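Local atomic coordinates of methyltransferase domain-containing protein (Deinococcus radiodurans, PDB entry 3M33), a protein that is of unknown function but probably acts as a methyltransferase. Residues A[51-56]-A[110-115]. Residues are numbered along the deposited sequence; the frame is centred on the assembly and turned at random.
Sequences RVLEAG and APFGLI. With SO4 (sulfate ion), chain J.
Two parallel strands of a mixed sheet whose strand order is consistent with a class I methyltransferase fold meet where Val52 and Leu53 of strand 51-55 run beside Leu114 and Ile115 of strand 112-118. Leu53 N gives a nearly straight bond to Leu114 O (2.8 Å, 172° at the hydrogen). At Arg51, where the pairing begins, it is irregular: the chain turns a corner at Gly113, and Arg51 O accepts from both Gly113 N at 2.9 Å and Leu114 N at 3.2 Å. Just before the corner, Phe112 turns its CG beside its own backbone N (chi1 -63°), and the ring lies against Leu53. Leu53 CB sits over the ring centre in a CH-pi contact, 3.6 Å from the centroid, while the Leu53 methyls CD1 and CD2 lie close to Phe112 CZ and CE2 respectively. Arg72 and Ala74 of strand 72-77 also touch the Phe112 side chain. An alanine in place of Phe112 would probably open a gap beneath Leu53, leaving its isobutyl group freer to turn. Among the side chains, Val52 and Leu114 share one sheet face, Leu53 and Ile115 the other. On the former, Val52 CG2 meets Leu114 CD2 at 4.2 Å.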
ATOM      1  N   ARG A  51      -9.072  13.151  10.495  1.00 35.11           N
ATOM      2  CA  ARG A  51      -9.890  11.965  10.248  1.00 38.29           C
ATOM      3  C   ARG A  51      -9.344  11.204   9.046  1.00 36.27           C
ATOM      4  O   ARG A  51      -9.327  11.721   7.925  1.00 37.79           O
ATOM      5  CB  ARG A  51     -11.347  12.344   9.961  1.00 37.63           C
ATOM      6  CG  ARG A  51     -11.858  13.549  10.742  1.00 56.93           C
ATOM      7  CD  ARG A  51     -12.389  13.173  12.092  1.00 69.00           C
ATOM      8  NE  ARG A  51     -13.715  12.563  12.035  1.00 83.46           N
ATOM      9  CZ  ARG A  51     -14.392  12.166  13.111  1.00 89.92           C
ATOM     10  NH1 ARG A  51     -13.865  12.322  14.324  1.00 82.54           N
ATOM     11  NH2 ARG A  51     -15.594  11.616  12.980  1.00 94.86           N
ATOM     12  N   VAL A  52      -8.925   9.968   9.277  1.00 34.19           N
ATOM     13  CA  VAL A  52      -8.255   9.192   8.250  1.00 32.56           C
ATOM     14  C   VAL A  52      -9.130   8.052   7.739  1.00 32.02           C
ATOM     15  O   VAL A  52      -9.832   7.400   8.510  1.00 36.43           O
ATOM     16  CB  VAL A  52      -6.935   8.614   8.774  1.00 33.65           C
ATOM     17  CG1 VAL A  52      -6.189   7.880   7.650  1.00 31.37           C
ATOM     18  CG2 VAL A  52      -6.071   9.723   9.351  1.00 32.03           C
ATOM     19  N   LEU A  53      -9.095   7.840   6.429  1.00 31.97           N
ATOM     20  CA  LEU A  53      -9.625   6.634   5.817  1.00 33.65           C
ATOM     21  C   LEU A  53      -8.491   5.895   5.116  1.00 35.08           C
ATOM     22  O   LEU A  53      -7.816   6.455   4.240  1.00 34.83           O
ATOM     23  CB  LEU A  53     -10.717   6.966   4.811  1.00 35.33           C
ATOM     24  CG  LEU A  53     -11.280   5.731   4.102  1.00 35.04           C
ATOM     25  CD1 LEU A  53     -12.113   4.892   5.082  1.00 34.88           C
ATOM     26  CD2 LEU A  53     -12.136   6.153   2.933  1.00 41.88           C
ATOM     27  N   GLU A  54      -8.272   4.642   5.510  1.00 32.65           N
ATOM     28  CA  GLU A  54      -7.245   3.819   4.882  1.00 32.13           C
ATOM     29  C   GLU A  54      -7.873   2.734   4.031  1.00 37.43           C
ATOM     30  O   GLU A  54      -8.621   1.901   4.535  1.00 33.69           O
ATOM     31  CB  GLU A  54      -6.340   3.172   5.931  1.00 28.69           C
ATOM     32  CG  GLU A  54      -5.166   2.429   5.311  1.00 30.33           C
ATOM     33  CD  GLU A  54      -4.520   1.404   6.238  1.00 34.83           C
ATOM     34  OE1 GLU A  54      -4.905   1.301   7.426  1.00 38.36           O
ATOM     35  OE2 GLU A  54      -3.621   0.689   5.759  1.00 40.39           O
ATOM     36  N   ALA A  55      -7.571   2.748   2.740  1.00 31.59           N
ATOM     37  CA  ALA A  55      -8.051   1.710   1.832  1.00 33.71           C
ATOM     38  C   ALA A  55      -7.109   0.508   1.831  1.00 32.15           C
ATOM     39  O   ALA A  55      -5.888   0.649   1.668  1.00 34.75           O
ATOM     40  CB  ALA A  55      -8.199   2.271   0.409  1.00 36.30           C
ATOM     41  N   GLY A  56      -7.672  -0.677   2.030  1.00 33.72           N
ATOM     42  CA  GLY A  56      -6.904  -1.915   1.989  1.00 31.24           C
ATOM     43  C   GLY A  56      -6.000  -2.093   3.191  1.00 38.33           C
ATOM     44  O   GLY A  56      -4.786  -2.236   3.022  1.00 35.89           O
ATOM     45  N   ALA A 110     -17.480   9.354   6.661  1.00 46.01           N
ATOM     46  CA  ALA A 110     -17.061  10.480   5.830  1.00 48.52           C
ATOM     47  C   ALA A 110     -17.673  11.758   6.413  1.00 56.41           C
ATOM     48  O   ALA A 110     -18.730  11.698   7.046  1.00 55.83           O
ATOM     49  CB  ALA A 110     -17.518  10.278   4.379  1.00 47.30           C
ATOM     50  N   PRO A 111     -17.035  12.921   6.185  1.00 57.39           N
ATOM     51  CA  PRO A 111     -15.886  13.145   5.303  1.00 44.66           C
ATOM     52  C   PRO A 111     -14.561  12.951   6.030  1.00 44.54           C
ATOM     53  O   PRO A 111     -14.521  12.977   7.263  1.00 44.29           O
ATOM     54  CB  PRO A 111     -16.039  14.620   4.900  1.00 46.87           C
ATOM     55  CG  PRO A 111     -16.917  15.240   5.969  1.00 54.73           C
ATOM     56  CD  PRO A 111     -17.385  14.151   6.911  1.00 56.22           C
ATOM     57  N   PHE A 112     -13.489  12.758   5.264  1.00 39.45           N
ATOM     58  CA  PHE A 112     -12.169  12.519   5.834  1.00 33.38           C
ATOM     59  C   PHE A 112     -11.176  13.592   5.383  1.00 39.54           C
ATOM     60  O   PHE A 112     -11.291  14.126   4.276  1.00 44.30           O
ATOM     61  CB  PHE A 112     -11.664  11.137   5.405  1.00 38.13           C
ATOM     62  CG  PHE A 112     -12.513  10.003   5.901  1.00 44.35           C
ATOM     63  CD1 PHE A 112     -12.341   9.502   7.192  1.00 39.30           C
ATOM     64  CD2 PHE A 112     -13.470   9.427   5.077  1.00 39.76           C
ATOM     65  CE1 PHE A 112     -13.126   8.454   7.658  1.00 40.63           C
ATOM     66  CE2 PHE A 112     -14.255   8.363   5.528  1.00 41.43           C
ATOM     67  CZ  PHE A 112     -14.092   7.878   6.822  1.00 40.54           C
ATOM     68  N   GLY A 113     -10.202  13.908   6.233  1.00 39.63           N
ATOM     69  CA  GLY A 113      -9.155  14.844   5.860  1.00 39.79           C
ATOM     70  C   GLY A 113      -7.983  14.160   5.168  1.00 39.63           C
ATOM     71  O   GLY A 113      -7.169  14.801   4.499  1.00 42.21           O
ATOM     72  N   LEU A 114      -7.885  12.848   5.332  1.00 37.92           N
ATOM     73  CA  LEU A 114      -6.833  12.083   4.665  1.00 41.33           C
ATOM     74  C   LEU A 114      -7.365  10.732   4.182  1.00 41.79           C
ATOM     75  O   LEU A 114      -8.013  10.003   4.939  1.00 35.67           O
ATOM     76  CB  LEU A 114      -5.628  11.881   5.600  1.00 35.30           C
ATOM     77  CG  LEU A 114      -4.454  11.054   5.074  1.00 35.96           C
ATOM     78  CD1 LEU A 114      -3.769  11.796   3.934  1.00 36.28           C
ATOM     79  CD2 LEU A 114      -3.456  10.773   6.201  1.00 34.45           C
ATOM     80  N   ILE A 115      -7.090  10.405   2.923  1.00 36.64           N
ATOM     81  CA  ILE A 115      -7.384   9.081   2.405  1.00 31.58           C
ATOM     82  C   ILE A 115      -6.048   8.497   2.015  1.00 34.02           C
ATOM     83  O   ILE A 115      -5.318   9.074   1.227  1.00 36.99           O
ATOM     84  CB  ILE A 115      -8.331   9.118   1.191  1.00 31.24           C
ATOM     85  CG1 ILE A 115      -9.716   9.640   1.594  1.00 32.39           C
ATOM     86  CG2 ILE A 115      -8.464   7.748   0.581  1.00 27.16           C
ATOM     87  CD1 ILE A 115      -9.757  11.141   1.791  1.00 37.15           C
TER
HETATM   88  S   SO4 J 231     -10.009  16.401   9.013  0.70 67.96           S
HETATM   89  O1  SO4 J 231      -8.668  16.986   8.868  0.70 73.54           O
HETATM   90  O2  SO4 J 231     -10.662  16.931  10.214  0.70 80.49           O
HETATM   91  O3  SO4 J 231     -10.828  16.736   7.843  0.70 70.75           O
HETATM   92  O4  SO4 J 231      -9.875  14.967   9.155  0.70 45.13           O